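Local coordinates for aminotransferase, class V family protein (PDB 5F8V) that probably transfers the amino group between O-phospho-L-serine and 2-oxoglutarate, using pyridoxal 5'-phosphate, in a step of serine biosynthesis, at residues S180-R185 and G194-C199; L99-W104 and I162-F167; E57-L62 and I71-G76. One frame throughout, in Å; residues are numbered along the deposited sequence.

All three contacts are mainly apolar, but they sit at different depths. Contact 1 is the most central and entirely buried, and it shares the large sheet with contact 3. Contact 3 lies farther out, at an edge strand of the sheet, and pairs buried carbon with a partly exposed arginine. L183 and F182 of contact 1 both touch L59 of contact 3, so the two form one continuous apolar layer. Contact 2, on the opposite side of the chain's centre from contact 3, is also buried but adds a bridging water. It meets contact 1 through polar groups: R185 probably hydrogen-bonds to F164 O, and N181 to E163.

Contact 1: residues S180-R185 and G194-C199; sequences SNFLSR and GCIFAC
F182 reaches across from the loop, and its main landing point is the methyl group of A198. That methyl, CB of A198, lies 3.5 Å from CB of F182 and 3.6 Å from CG of F182, bearing obliquely on the root of the ring. Farther out, CE2 of F182 meets CG2 of I196 at 4.1 Å, again obliquely. A198 and I196 are two residues apart on strand 195-199 and point the same way, so the one phenyl group spans both. The first torsion of F182, with CG anti to the backbone N (chi1 -166°), lays the ring along the strand from the alanine toward the isoleucine. One face of the ring also receives CD2 of L183, displaced toward the rim.

Behind this first shell, a type II beta turn from N181 to S184 sets the position of F182. The carbonyl O of N181 is gripped twice by S184, from the backbone N at 3.1 Å and from OG of S184 at 2.7 Å. Both donors come from the same face of the carbonyl plane, and the hydroxyl is tilted 28° out of it. R302 binds OG of S184 in turn, N351 holds L183 O, and D155 takes the amide of N181 and the guanidinium of R185. N203, which binds F182 O, directly follows K202, the lysine modified by the pyridoxal cofactor, so the turn is tied to the side chain of the residue just after the cofactor lysine.

The strand itself is an inner one of the mixed seven-stranded sheet of this aminotransferase fold, between strands 174-177 and 209-215. V211 and I213 of the latter also touch F182. On the other side of strand 195-199, C195 and F197 pack against helix 78-89.

Contact 2: residues L99-W104 and I162-F167; sequences LCTGTW and IEFQQF
T101 and F164 face each other from opposite directions, with the methyl branch of the threonine against the far end of the ring. CG2 of T101 lies 4.1 Å from CZ of F164, approaching obliquely, and is about equally near CE2. The two branches of T101 do different work. CG2 stands anti to the carbonyl carbon and serves the ring, while OG1, between the backbone N and the carbonyl carbon (chi1 56°), is turned toward a bridging water. OG1 of T101 donates to that water at 2.8 Å, and the water donates onward to I162 O at 2.9 Å. The hydroxyl and the carbonyl are thus joined inside a buried contact by a single molecule.

I162 adds a methyl contact beside the bridge. Its extended side chain brings CD1 to 3.9 Å from T101 O, so the threonine backbone is touched as well as its side chain. F164 gains a second neighbour in L99: CD2 of L99 meets CZ of F164 at 3.6 Å, at the edge of the ring and near its plane. The CB of F164 does not point at 99-104; its first torsion (chi1 -76°), with CG anti to the carbonyl carbon, carries the ring's far end to L99 and T101. The same ring also meets Y153 edge-to-face.

The 99-104 segment carries the chain from strand 95-98 into helix 103-115, with G102 at the N-cap. E157 accepts the backbone N-H of W104 in the first turn of that helix, and Q160 binds the hydroxyl of T103. I162 and E163 form a short, weakly bonded strand antiparallel to 156-157, which follows strand 148-154. The contact joins the 156-163 hairpin to the junction between strand 95-98 and helix 103-115, beside the large sheet.

Contact 3: residues E57-L62 and I71-G76; sequences ERLRTL and ILFVAG
The axes of helix 57-62 and strand 71-75 come within 9.8 Å at their closest, with the two N-to-C directions 127° apart, an oblique crossing nearer antiparallel than parallel. I71 is the hub, and each of its branches has its own partner on the helix. CG2 of I71 meets CD2 of L59 at 3.7 Å. The longer branch ends in CD1, which lies 3.7 Å from CB of R60 and sits over the centre of one face of the arginine's guanidinium. R60 sets off extended and then bends at its third torsion (chi3 -60°), which folds the charged end back over the isoleucine. Carbonyls fix that flat group in place: V65 O takes NH1 and F69 O takes NH2, so both terminal nitrogens are held while I71 CD1 lies against one face. F73 adds a looser touch, with its CZ 4.4 Å from CD2 of L59.

Strand 69-75 is an edge strand of the large sheet within this chain, paired antiparallel with 209-215, whose V211 touches both L59 and F73. Helix 46-63 lies against the sheet here, while R58 and L62 turn to helix 248-263. At the strand's end, A75 packs on G76 of the second subunit.

Contact 1: residues S180-R185 and G194-C199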
loop_
_atom_site.group_PDB
_atom_site.type_symbol
_atom_site.label_atom_id
_atom_site.label_comp_id
_atom_site.label_asym_id
_atom_site.label_seq_id
_atom_site.Cartn_x
_atom_site.Cartn_y
_atom_site.Cartn_z
ATOM N N SER A 180 -9.681 7.096 -11.899
ATOM C CA SER A 180 -11.078 6.681 -12.051
ATOM C C SER A 180 -11.503 6.257 -13.462
ATOM O O SER A 180 -12.674 5.934 -13.666
ATOM C CB SER A 180 -11.991 7.797 -11.541
ATOM O OG SER A 180 -11.703 9.014 -12.201
ATOM N N ASN A 181 -10.593 6.252 -14.438
ATOM C CA ASN A 181 -10.929 5.707 -15.768
ATOM C C ASN A 181 -9.871 4.782 -16.402
ATOM O O ASN A 181 -9.940 4.479 -17.602
ATOM C CB ASN A 181 -11.370 6.841 -16.722
ATOM C CG ASN A 181 -10.206 7.609 -17.338
ATOM O OD1 ASN A 181 -9.059 7.475 -16.931
ATOM N ND2 ASN A 181 -10.513 8.432 -18.332
ATOM N N PHE A 182 -8.931 4.302 -15.589
ATOM C CA PHE A 182 -7.834 3.468 -16.083
ATOM C C PHE A 182 -8.386 2.135 -16.520
ATOM O O PHE A 182 -9.109 1.494 -15.757
ATOM C CB PHE A 182 -6.786 3.237 -14.990
ATOM C CG PHE A 182 -5.489 2.671 -15.493
ATOM C CD1 PHE A 182 -4.997 1.464 -14.998
ATOM C CD2 PHE A 182 -4.738 3.362 -16.432
ATOM C CE1 PHE A 182 -3.786 0.949 -15.451
ATOM C CE2 PHE A 182 -3.530 2.857 -16.890
ATOM C CZ PHE A 182 -3.053 1.650 -16.400
ATOM N N LEU A 183 -8.046 1.734 -17.743
ATOM C CA LEU A 183 -8.516 0.480 -18.366
ATOM C C LEU A 183 -10.036 0.451 -18.626
ATOM O O LEU A 183 -10.637 -0.620 -18.737
ATOM C CB LEU A 183 -8.058 -0.753 -17.569
ATOM C CG LEU A 183 -6.557 -0.810 -17.258
ATOM C CD1 LEU A 183 -6.282 -1.799 -16.143
ATOM C CD2 LEU A 183 -5.754 -1.164 -18.510
ATOM N N SER A 184 -10.638 1.637 -18.748
ATOM C CA SER A 184 -12.028 1.770 -19.168
ATOM C C SER A 184 -12.107 2.028 -20.666
ATOM O O SER A 184 -13.198 2.017 -21.225
ATOM C CB SER A 184 -12.711 2.902 -18.401
ATOM O OG SER A 184 -12.276 4.170 -18.856
ATOM N N ARG A 185 -10.953 2.276 -21.299
ATOM C CA ARG A 185 -10.862 2.506 -22.737
ATOM C C ARG A 185 -9.404 2.434 -23.227
ATOM O O ARG A 185 -8.472 2.492 -22.416
ATOM C CB ARG A 185 -11.454 3.870 -23.097
ATOM C CG ARG A 185 -10.859 5.024 -22.314
ATOM C CD ARG A 185 -11.489 6.326 -22.758
ATOM N NE ARG A 185 -10.882 7.480 -22.106
ATOM C CZ ARG A 185 -11.424 8.702 -22.064
ATOM N NH1 ARG A 185 -12.594 8.965 -22.651
ATOM N NH2 ARG A 185 -10.783 9.680 -21.437
ATOM N N GLY A 194 4.335 11.818 -20.688
ATOM C CA GLY A 194 5.456 11.626 -19.787
ATOM C C GLY A 194 5.143 10.546 -18.768
ATOM O O GLY A 194 5.954 9.636 -18.553
ATOM N N CYS A 195 3.965 10.638 -18.144
ATOM C CA CYS A 195 3.577 9.709 -17.081
ATOM C C CYS A 195 2.059 9.536 -16.970
ATOM O O CYS A 195 1.310 10.502 -17.075
ATOM C CB CYS A 195 4.140 10.181 -15.743
ATOM S SG CYS A 195 3.707 9.154 -14.313
ATOM N N ILE A 196 1.623 8.296 -16.779
ATOM C CA ILE A 196 0.236 7.991 -16.449
ATOM C C ILE A 196 0.259 7.221 -15.155
ATOM O O ILE A 196 1.119 6.350 -14.957
ATOM C CB ILE A 196 -0.461 7.177 -17.565
ATOM C CG1 ILE A 196 -0.787 8.089 -18.745
ATOM C CG2 ILE A 196 -1.737 6.508 -17.067
ATOM C CD1 ILE A 196 -1.160 7.362 -20.020
ATOM N N PHE A 197 -0.685 7.534 -14.275
ATOM C CA PHE A 197 -0.854 6.762 -13.049
ATOM C C PHE A 197 -2.321 6.573 -12.677
ATOM O O PHE A 197 -3.197 7.334 -13.108
ATOM C CB PHE A 197 -0.049 7.368 -11.887
ATOM C CG PHE A 197 -0.623 8.637 -11.333
ATOM C CD1 PHE A 197 -0.418 9.852 -11.985
ATOM C CD2 PHE A 197 -1.337 8.635 -10.128
ATOM C CE1 PHE A 197 -0.932 11.028 -11.462
ATOM C CE2 PHE A 197 -1.867 9.810 -9.614
ATOM C CZ PHE A 197 -1.662 11.006 -10.275
ATOM N N ALA A 198 -2.554 5.537 -11.869
ATOM C CA ALA A 198 -3.882 5.163 -11.415
ATOM C C ALA A 198 -3.791 4.333 -10.146
ATOM O O ALA A 198 -3.049 3.353 -10.095
ATOM C CB ALA A 198 -4.602 4.371 -12.492
ATOM N N CYS A 199 -4.540 4.734 -9.119
ATOM C CA CYS A 199 -4.734 3.892 -7.940
ATOM C C CYS A 199 -5.632 2.735 -8.353
ATOM O O CYS A 199 -6.415 2.872 -9.285
ATOM C CB CYS A 199 -5.351 4.702 -6.800
ATOM S SG CYS A 199 -7.006 5.345 -7.145
#

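Contact 2: residues L99-W104 and I162-F167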
loop_
_atom_site.group_PDB
_atom_site.type_symbol
_atom_site.label_atom_id
_atom_site.label_comp_id
_atom_site.label_asym_id
_atom_site.label_seq_id
_atom_site.Cartn_x
_atom_site.Cartn_y
_atom_site.Cartn_z
ATOM N N LEU A 99 -3.486 21.757 -14.850
ATOM C CA LEU A 99 -4.842 22.130 -15.265
ATOM C C LEU A 99 -5.796 21.518 -14.247
ATOM O O LEU A 99 -5.877 20.293 -14.125
ATOM C CB LEU A 99 -5.162 21.631 -16.670
ATOM C CG LEU A 99 -6.609 21.853 -17.150
ATOM C CD1 LEU A 99 -6.869 23.304 -17.492
ATOM C CD2 LEU A 99 -6.942 20.958 -18.335
ATOM N N CYS A 100 -6.516 22.375 -13.531
ATOM C CA CYS A 100 -7.427 21.947 -12.473
ATOM C C CYS A 100 -8.863 21.994 -12.975
ATOM O O CYS A 100 -9.456 23.063 -13.078
ATOM C CB CYS A 100 -7.246 22.833 -11.240
ATOM S SG CYS A 100 -5.566 22.828 -10.563
ATOM N N THR A 101 -9.408 20.829 -13.320
ATOM C CA THR A 101 -10.778 20.724 -13.815
ATOM C C THR A 101 -11.775 20.291 -12.734
ATOM O O THR A 101 -12.977 20.290 -12.970
ATOM C CB THR A 101 -10.863 19.730 -14.981
ATOM O OG1 THR A 101 -10.350 18.460 -14.561
ATOM C CG2 THR A 101 -10.062 20.249 -16.184
ATOM N N GLY A 102 -11.274 19.903 -11.568
ATOM C CA GLY A 102 -12.127 19.424 -10.484
ATOM C C GLY A 102 -11.326 19.202 -9.220
ATOM O O GLY A 102 -10.234 19.749 -9.063
ATOM N N THR A 103 -11.853 18.369 -8.332
ATOM C CA THR A 103 -11.272 18.192 -7.000
ATOM C C THR A 103 -9.897 17.506 -7.005
ATOM O O THR A 103 -9.018 17.946 -6.296
ATOM C CB THR A 103 -12.242 17.423 -6.084
ATOM O OG1 THR A 103 -13.493 18.122 -6.052
ATOM C CG2 THR A 103 -11.705 17.286 -4.679
ATOM N N TRP A 104 -9.704 16.453 -7.791
ATOM C CA TRP A 104 -8.456 15.679 -7.697
ATOM C C TRP A 104 -7.260 16.374 -8.350
ATOM O O TRP A 104 -6.162 16.370 -7.784
ATOM C CB TRP A 104 -8.632 14.255 -8.226
ATOM C CG TRP A 104 -9.614 13.468 -7.411
ATOM C CD1 TRP A 104 -10.820 12.992 -7.819
ATOM C CD2 TRP A 104 -9.487 13.113 -6.029
ATOM N NE1 TRP A 104 -11.449 12.345 -6.788
ATOM C CE2 TRP A 104 -10.651 12.399 -5.676
ATOM C CE3 TRP A 104 -8.499 13.328 -5.055
ATOM C CZ2 TRP A 104 -10.860 11.893 -4.385
ATOM C CZ3 TRP A 104 -8.708 12.822 -3.761
ATOM C CH2 TRP A 104 -9.880 12.118 -3.445
ATOM N N ILE A 162 -16.512 15.106 -14.998
ATOM C CA ILE A 162 -15.906 15.754 -16.182
ATOM C C ILE A 162 -14.761 14.870 -16.707
ATOM O O ILE A 162 -13.807 14.623 -15.986
ATOM C CB ILE A 162 -15.383 17.165 -15.838
ATOM C CG1 ILE A 162 -16.554 18.037 -15.353
ATOM C CG2 ILE A 162 -14.713 17.822 -17.051
ATOM C CD1 ILE A 162 -16.201 19.464 -14.997
ATOM N N GLU A 163 -14.874 14.404 -17.950
ATOM C CA GLU A 163 -13.905 13.493 -18.567
ATOM C C GLU A 163 -13.460 14.035 -19.910
ATOM O O GLU A 163 -14.266 14.561 -20.672
ATOM C CB GLU A 163 -14.512 12.095 -18.772
ATOM C CG GLU A 163 -13.512 11.006 -19.171
ATOM C CD GLU A 163 -14.114 9.606 -19.193
ATOM O OE1 GLU A 163 -15.268 9.443 -19.638
ATOM O OE2 GLU A 163 -13.433 8.650 -18.760
ATOM N N PHE A 164 -12.172 13.889 -20.198
ATOM C CA PHE A 164 -11.614 14.287 -21.479
ATOM C C PHE A 164 -11.883 13.186 -22.471
ATOM O O PHE A 164 -11.684 12.016 -22.147
ATOM C CB PHE A 164 -10.104 14.487 -21.377
ATOM C CG PHE A 164 -9.705 15.754 -20.699
ATOM C CD1 PHE A 164 -9.213 16.830 -21.440
ATOM C CD2 PHE A 164 -9.803 15.878 -19.321
ATOM C CE1 PHE A 164 -8.836 18.004 -20.814
ATOM C CE2 PHE A 164 -9.426 17.048 -18.689
ATOM C CZ PHE A 164 -8.930 18.110 -19.436
ATOM N N GLN A 165 -12.315 13.546 -23.674
ATOM C CA GLN A 165 -12.495 12.560 -24.748
ATOM C C GLN A 165 -11.166 12.195 -25.432
ATOM O O GLN A 165 -11.001 11.067 -25.895
ATOM C CB GLN A 165 -13.520 13.054 -25.772
ATOM C CG GLN A 165 -14.896 13.276 -25.159
ATOM C CD GLN A 165 -16.002 13.431 -26.189
ATOM O OE1 GLN A 165 -15.805 14.033 -27.246
ATOM N NE2 GLN A 165 -17.182 12.891 -25.881
ATOM N N GLN A 166 -10.239 13.152 -25.490
ATOM C CA GLN A 166 -8.896 12.943 -26.051
ATOM C C GLN A 166 -7.868 13.723 -25.235
ATOM O O GLN A 166 -8.234 14.646 -24.510
ATOM C CB GLN A 166 -8.863 13.379 -27.523
ATOM C CG GLN A 166 -9.016 14.880 -27.746
ATOM C CD GLN A 166 -9.584 15.230 -29.111
ATOM O OE1 GLN A 166 -8.892 15.796 -29.961
ATOM N NE2 GLN A 166 -10.854 14.902 -29.325
ATOM N N PHE A 167 -6.589 13.357 -25.343
ATOM C CA PHE A 167 -5.531 14.061 -24.602
ATOM C C PHE A 167 -5.427 15.517 -25.079
ATOM O O PHE A 167 -5.629 15.784 -26.261
ATOM C CB PHE A 167 -4.159 13.391 -24.778
ATOM C CG PHE A 167 -4.036 12.008 -24.170
ATOM C CD1 PHE A 167 -5.008 11.463 -23.316
ATOM C CD2 PHE A 167 -2.900 11.250 -24.438
ATOM C CE1 PHE A 167 -4.849 10.200 -22.782
ATOM C CE2 PHE A 167 -2.739 9.987 -23.894
ATOM C CZ PHE A 167 -3.712 9.460 -23.069
HETATM O O HOH W 1 -11.304 16.178 -15.891
#

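Contact 3: residues E57-L62 and I71-G76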
loop_
_atom_site.group_PDB
_atom_site.type_symbol
_atom_site.label_atom_id
_atom_site.label_comp_id
_atom_site.label_asym_id
_atom_site.label_seq_id
_atom_site.Cartn_x
_atom_site.Cartn_y
_atom_site.Cartn_z
ATOM N N GLU A 57 3.369 -7.764 -17.955
ATOM C CA GLU A 57 3.208 -8.081 -19.375
ATOM C C GLU A 57 1.743 -8.007 -19.806
ATOM O O GLU A 57 1.430 -7.454 -20.857
ATOM C CB GLU A 57 3.784 -9.481 -19.688
ATOM C CG GLU A 57 5.309 -9.521 -19.782
ATOM C CD GLU A 57 5.901 -10.926 -19.676
ATOM O OE1 GLU A 57 5.160 -11.931 -19.772
ATOM O OE2 GLU A 57 7.125 -11.034 -19.485
ATOM N N ARG A 58 0.848 -8.553 -18.992
ATOM C CA ARG A 58 -0.576 -8.576 -19.337
ATOM C C ARG A 58 -1.120 -7.143 -19.451
ATOM O O ARG A 58 -1.858 -6.824 -20.382
ATOM C CB ARG A 58 -1.381 -9.398 -18.327
ATOM C CG ARG A 58 -2.776 -9.750 -18.809
ATOM C CD ARG A 58 -3.520 -10.670 -17.855
ATOM N NE ARG A 58 -2.814 -11.909 -17.518
ATOM C CZ ARG A 58 -2.793 -13.039 -18.235
ATOM N NH1 ARG A 58 -3.440 -13.164 -19.394
ATOM N NH2 ARG A 58 -2.120 -14.088 -17.761
ATOM N N LEU A 59 -0.731 -6.286 -18.518
ATOM C CA LEU A 59 -1.120 -4.886 -18.569
ATOM C C LEU A 59 -0.545 -4.217 -19.809
ATOM O O LEU A 59 -1.221 -3.399 -20.436
ATOM C CB LEU A 59 -0.662 -4.149 -17.314
ATOM C CG LEU A 59 -1.038 -2.670 -17.190
ATOM C CD1 LEU A 59 -2.552 -2.484 -17.218
ATOM C CD2 LEU A 59 -0.449 -2.089 -15.911
ATOM N N ARG A 60 0.703 -4.555 -20.147
ATOM C CA ARG A 60 1.316 -4.031 -21.364
ATOM C C ARG A 60 0.524 -4.435 -22.600
ATOM O O ARG A 60 0.312 -3.606 -23.480
ATOM C CB ARG A 60 2.798 -4.452 -21.498
ATOM C CG ARG A 60 3.477 -3.886 -22.740
ATOM C CD ARG A 60 4.949 -4.261 -22.853
ATOM N NE ARG A 60 5.757 -3.803 -21.730
ATOM C CZ ARG A 60 6.127 -2.543 -21.500
ATOM N NH1 ARG A 60 5.767 -1.545 -22.304
ATOM N NH2 ARG A 60 6.877 -2.271 -20.443
ATOM N N THR A 61 0.079 -5.694 -22.649
ATOM C CA THR A 61 -0.711 -6.205 -23.771
ATOM C C THR A 61 -2.059 -5.488 -23.856
ATOM O O THR A 61 -2.403 -4.957 -24.905
ATOM C CB THR A 61 -0.921 -7.736 -23.679
ATOM O OG1 THR A 61 0.327 -8.401 -23.900
ATOM C CG2 THR A 61 -1.918 -8.232 -24.711
ATOM N N LEU A 62 -2.804 -5.479 -22.750
ATOM C CA LEU A 62 -4.104 -4.808 -22.672
ATOM C C LEU A 62 -4.073 -3.387 -23.218
ATOM O O LEU A 62 -4.911 -3.011 -24.025
ATOM C CB LEU A 62 -4.588 -4.728 -21.219
ATOM C CG LEU A 62 -5.405 -5.876 -20.642
ATOM C CD1 LEU A 62 -5.680 -5.560 -19.178
ATOM C CD2 LEU A 62 -6.703 -6.065 -21.418
ATOM N N ILE A 71 6.617 0.106 -16.675
ATOM C CA ILE A 71 5.368 -0.121 -15.950
ATOM C C ILE A 71 5.722 -0.452 -14.508
ATOM O O ILE A 71 6.511 -1.368 -14.255
ATOM C CB ILE A 71 4.526 -1.259 -16.580
ATOM C CG1 ILE A 71 4.182 -0.926 -18.042
ATOM C CG2 ILE A 71 3.239 -1.483 -15.782
ATOM C CD1 ILE A 71 3.516 -2.055 -18.808
ATOM N N LEU A 72 5.151 0.300 -13.563
ATOM C CA LEU A 72 5.382 0.057 -12.136
ATOM C C LEU A 72 4.098 -0.323 -11.419
ATOM O O LEU A 72 3.038 0.202 -11.713
ATOM C CB LEU A 72 5.964 1.305 -11.458
ATOM C CG LEU A 72 7.205 1.969 -12.051
ATOM C CD1 LEU A 72 7.657 3.094 -11.133
ATOM C CD2 LEU A 72 8.342 0.982 -12.251
ATOM N N PHE A 73 4.217 -1.258 -10.487
ATOM C CA PHE A 73 3.233 -1.481 -9.439
ATOM C C PHE A 73 3.901 -0.984 -8.176
ATOM O O PHE A 73 4.998 -1.446 -7.841
ATOM C CB PHE A 73 2.917 -2.967 -9.283
ATOM C CG PHE A 73 2.209 -3.564 -10.461
ATOM C CD1 PHE A 73 0.848 -3.357 -10.642
ATOM C CD2 PHE A 73 2.898 -4.342 -11.391
ATOM C CE1 PHE A 73 0.183 -3.909 -11.729
ATOM C CE2 PHE A 73 2.236 -4.893 -12.483
ATOM C CZ PHE A 73 0.881 -4.678 -12.653
ATOM N N VAL A 74 3.253 -0.054 -7.477
ATOM C CA VAL A 74 3.809 0.524 -6.243
ATOM C C VAL A 74 2.819 0.508 -5.085
ATOM O O VAL A 74 1.606 0.468 -5.288
ATOM C CB VAL A 74 4.319 1.965 -6.470
ATOM C CG1 VAL A 74 5.578 1.924 -7.323
ATOM C CG2 VAL A 74 3.253 2.854 -7.124
ATOM N N ALA A 75 3.354 0.498 -3.866
ATOM C CA ALA A 75 2.546 0.662 -2.665
ATOM C C ALA A 75 2.058 2.103 -2.630
ATOM O O ALA A 75 2.740 2.993 -3.118
ATOM C CB ALA A 75 3.362 0.353 -1.420
ATOM N N GLY A 76 0.878 2.321 -2.064
ATOM C CA GLY A 76 0.336 3.676 -1.890
ATOM C C GLY A 76 -0.667 4.079 -2.963
ATOM O O GLY A 76 -0.553 3.682 -4.120
#